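Local atomic coordinates of metallo-beta-lactamase family protein (Staphylococcus aureus, PDB entry 3R2U), a protein that binds an iron(III) ion through a metallo-beta-lactamase domain, which is followed by a rhodanese-like region, and probably acts as a hydrolase. Residues N125-V130 and K134-H139. Numbering follows the deposited sequence.
Sequences NDDIYV and KLKVLH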
ATOM      1  N   ASN A 125      36.525  19.249 -17.621  1.00 25.37           N
ATOM      2  CA  ASN A 125      37.146  20.106 -16.595  1.00 27.72           C
ATOM      3  C   ASN A 125      36.262  21.138 -15.911  1.00 27.39           C
ATOM      4  O   ASN A 125      36.721  21.781 -14.972  1.00 29.39           O
ATOM      5  CB  ASN A 125      38.433  20.797 -17.100  1.00 29.53           C
ATOM      6  CG  ASN A 125      39.690  20.055 -16.707  1.00 32.43           C
ATOM      7  OD1 ASN A 125      39.639  19.062 -15.995  1.00 35.88           O
ATOM      8  ND2 ASN A 125      40.824  20.565 -17.130  1.00 32.69           N
ATOM      9  N   ASP A 126      35.030  21.327 -16.365  1.00 27.35           N
ATOM     10  CA  ASP A 126      34.123  22.240 -15.669  1.00 27.58           C
ATOM     11  C   ASP A 126      33.877  21.651 -14.281  1.00 27.46           C
ATOM     12  O   ASP A 126      33.918  20.425 -14.095  1.00 24.94           O
ATOM     13  CB  ASP A 126      32.763  22.376 -16.383  1.00 27.12           C
ATOM     14  CG  ASP A 126      32.813  23.277 -17.608  1.00 26.94           C
ATOM     15  OD1 ASP A 126      33.823  23.976 -17.825  1.00 28.73           O
ATOM     16  OD2 ASP A 126      31.812  23.300 -18.348  1.00 26.68           O
ATOM     17  N   ASP A 127      33.657  22.526 -13.305  1.00 28.21           N
ATOM     18  CA  ASP A 127      33.333  22.096 -11.955  1.00 27.78           C
ATOM     19  C   ASP A 127      31.913  22.510 -11.670  1.00 26.79           C
ATOM     20  O   ASP A 127      31.513  23.593 -12.022  1.00 28.90           O
ATOM     21  CB  ASP A 127      34.251  22.743 -10.921  1.00 29.49           C
ATOM     22  CG  ASP A 127      35.689  22.263 -11.019  1.00 31.98           C
ATOM     23  OD1 ASP A 127      35.930  21.079 -11.362  1.00 33.91           O
ATOM     24  OD2 ASP A 127      36.580  23.076 -10.729  1.00 36.50           O
ATOM     25  N   ILE A 128      31.157  21.633 -11.035  1.00 26.50           N
ATOM     26  CA  ILE A 128      29.792  21.912 -10.628  1.00 25.35           C
ATOM     27  C   ILE A 128      29.801  21.753  -9.111  1.00 24.85           C
ATOM     28  O   ILE A 128      30.280  20.760  -8.615  1.00 23.60           O
ATOM     29  CB  ILE A 128      28.805  20.884 -11.203  1.00 23.33           C
ATOM     30  CG1 ILE A 128      28.922  20.790 -12.721  1.00 24.25           C
ATOM     31  CG2 ILE A 128      27.364  21.222 -10.823  1.00 22.42           C
ATOM     32  CD1 ILE A 128      28.189  19.584 -13.304  1.00 21.20           C
ATOM     33  N   TYR A 129      29.296  22.742  -8.389  1.00 24.63           N
ATOM     34  CA  TYR A 129      29.189  22.662  -6.953  1.00 25.48           C
ATOM     35  C   TYR A 129      27.720  22.468  -6.557  1.00 25.79           C
ATOM     36  O   TYR A 129      26.818  23.146  -7.070  1.00 25.27           O
ATOM     37  CB  TYR A 129      29.766  23.906  -6.274  1.00 27.86           C
ATOM     38  CG  TYR A 129      31.259  24.017  -6.444  1.00 30.73           C
ATOM     39  CD1 TYR A 129      31.807  24.735  -7.507  1.00 33.93           C
ATOM     40  CD2 TYR A 129      32.127  23.388  -5.558  1.00 33.64           C
ATOM     41  CE1 TYR A 129      33.190  24.836  -7.664  1.00 36.23           C
ATOM     42  CE2 TYR A 129      33.507  23.479  -5.711  1.00 35.52           C
ATOM     43  CZ  TYR A 129      34.027  24.201  -6.763  1.00 35.89           C
ATOM     44  OH  TYR A 129      35.375  24.280  -6.920  1.00 42.58           O
ATOM     45  N   VAL A 130      27.504  21.477  -5.696  1.00 25.62           N
ATOM     46  CA  VAL A 130      26.217  21.175  -5.100  1.00 24.22           C
ATOM     47  C   VAL A 130      26.488  21.512  -3.627  1.00 24.76           C
ATOM     48  O   VAL A 130      27.007  20.689  -2.855  1.00 22.43           O
ATOM     49  CB  VAL A 130      25.838  19.691  -5.302  1.00 24.57           C
ATOM     50  CG1 VAL A 130      24.445  19.404  -4.755  1.00 23.32           C
ATOM     51  CG2 VAL A 130      25.905  19.344  -6.778  1.00 21.09           C
ATOM     52  N   LYS A 134      31.879  19.058  -4.622  1.00 23.82           N
ATOM     53  CA  LYS A 134      32.462  19.442  -5.888  1.00 24.40           C
ATOM     54  C   LYS A 134      32.394  18.271  -6.853  1.00 22.92           C
ATOM     55  O   LYS A 134      32.757  17.159  -6.498  1.00 22.07           O
ATOM     56  CB  LYS A 134      33.929  19.846  -5.692  1.00 25.62           C
ATOM     57  CG  LYS A 134      34.626  20.268  -6.983  1.00 29.45           C
ATOM     58  CD  LYS A 134      36.149  20.414  -6.794  1.00 36.82           C
ATOM     59  CE  LYS A 134      36.787  20.895  -8.090  1.00 41.61           C
ATOM     60  NZ  LYS A 134      38.265  20.998  -8.059  1.00 44.94           N
ATOM     61  N   LEU A 135      31.902  18.526  -8.057  1.00 21.79           N
ATOM     62  CA  LEU A 135      31.898  17.549  -9.104  1.00 23.29           C
ATOM     63  C   LEU A 135      32.732  18.076 -10.258  1.00 25.37           C
ATOM     64  O   LEU A 135      32.490  19.198 -10.741  1.00 27.13           O
ATOM     65  CB  LEU A 135      30.487  17.306  -9.622  1.00 22.55           C
ATOM     66  CG  LEU A 135      29.461  16.721  -8.659  1.00 24.18           C
ATOM     67  CD1 LEU A 135      28.128  16.683  -9.377  1.00 25.57           C
ATOM     68  CD2 LEU A 135      29.894  15.326  -8.190  1.00 22.13           C
ATOM     69  N   LYS A 136      33.697  17.281 -10.716  1.00 25.09           N
ATOM     70  CA  LYS A 136      34.480  17.660 -11.878  1.00 25.37           C
ATOM     71  C   LYS A 136      33.962  16.856 -13.047  1.00 24.97           C
ATOM     72  O   LYS A 136      33.792  15.629 -12.952  1.00 23.28           O
ATOM     73  CB  LYS A 136      35.972  17.424 -11.682  1.00 28.19           C
ATOM     74  CG  LYS A 136      36.823  17.811 -12.931  1.00 30.04           C
ATOM     75  CD  LYS A 136      38.311  17.933 -12.626  1.00 34.95           C
ATOM     76  CE  LYS A 136      38.654  19.244 -11.863  1.00 37.25           C
ATOM     77  NZ  LYS A 136      38.383  20.525 -12.633  1.00 31.70           N
ATOM     78  N   VAL A 137      33.654  17.566 -14.130  1.00 24.21           N
ATOM     79  CA  VAL A 137      33.162  16.948 -15.349  1.00 22.42           C
ATOM     80  C   VAL A 137      34.355  16.405 -16.116  1.00 21.83           C
ATOM     81  O   VAL A 137      35.344  17.121 -16.344  1.00 21.78           O
ATOM     82  CB  VAL A 137      32.406  17.967 -16.244  1.00 23.69           C
ATOM     83  CG1 VAL A 137      31.995  17.333 -17.594  1.00 22.41           C
ATOM     84  CG2 VAL A 137      31.166  18.505 -15.510  1.00 22.35           C
ATOM     85  N   LEU A 138      34.298  15.127 -16.452  1.00 19.99           N
ATOM     86  CA  LEU A 138      35.321  14.512 -17.270  1.00 21.74           C
ATOM     87  C   LEU A 138      34.650  14.044 -18.562  1.00 21.23           C
ATOM     88  O   LEU A 138      33.640  13.349 -18.507  1.00 22.99           O
ATOM     89  CB  LEU A 138      35.967  13.336 -16.538  1.00 22.56           C
ATOM     90  CG  LEU A 138      36.701  13.598 -15.203  1.00 26.54           C
ATOM     91  CD1 LEU A 138      37.252  12.285 -14.620  1.00 25.58           C
ATOM     92  CD2 LEU A 138      37.827  14.594 -15.348  1.00 28.45           C
ATOM     93  N   HIS A 139      35.151  14.475 -19.722  1.00 22.50           N
ATOM     94  CA  HIS A 139      34.612  14.010 -21.008  1.00 21.71           C
ATOM     95  C   HIS A 139      35.158  12.606 -21.180  1.00 21.74           C
ATOM     96  O   HIS A 139      36.344  12.422 -21.196  1.00 21.52           O
ATOM     97  CB  HIS A 139      34.997  14.951 -22.169  1.00 23.58           C
ATOM     98  CG  HIS A 139      34.408  14.573 -23.498  1.00 22.20           C
ATOM     99  ND1 HIS A 139      35.079  14.756 -24.687  1.00 25.17           N
ATOM    100  CD2 HIS A 139      33.220  14.001 -23.825  1.00 23.39           C
ATOM    101  CE1 HIS A 139      34.330  14.335 -25.694  1.00 24.56           C
ATOM    102  NE2 HIS A 139      33.197  13.857 -25.197  1.00 24.27           N
TER
HETATM  103  O   HOH W   1      38.888  22.014 -10.299  1.00 34.37           O
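The carboxylate of D127 faces the ammonium ends of both K134 and K136, a compact example of a salt-bridge network on the polar face of an edge hairpin. K136 places CG anti to its backbone nitrogen, and the chain then bends at its last two torsions, which folds its tip back over the neighbouring strand. There NZ meets D127 OD1 at 2.8 Å, on the syn side and 25° out of the carboxylate plane, and reaches N125 O in a weak bond. K134 instead stays extended; its NZ lies 3.8 Å from D127 OD2, a long salt bridge. One water closes the network, donating to D127 OD2 and accepting from both lysines.

The aliphatic part of K134 lies alongside the Y129 ring, both pointing the same way, with K134 CG 3.6 Å from Y129 CE2. The other face is apolar: the I128 and V137 side chains meet at an angle, I128 CD1 lying 3.9 Å from V137 CG2. I128, V130 and L135 rest on M51 of strand 49-53, while I128 and V137 touch F150.

Backbone bonds hold the pairing. I128 and L135 exchange two, each 2.8 Å from N to O, and V137 N reaches D126 O almost straight (178°). Strand 133-139 also pairs with strand 148-153. The arrangement is an antiparallel beta hairpin at the margin of one of the two sheets of the metallo-beta-lactamase alpha-beta/beta-alpha sandwich, polar outside and apolar toward the facing sheet.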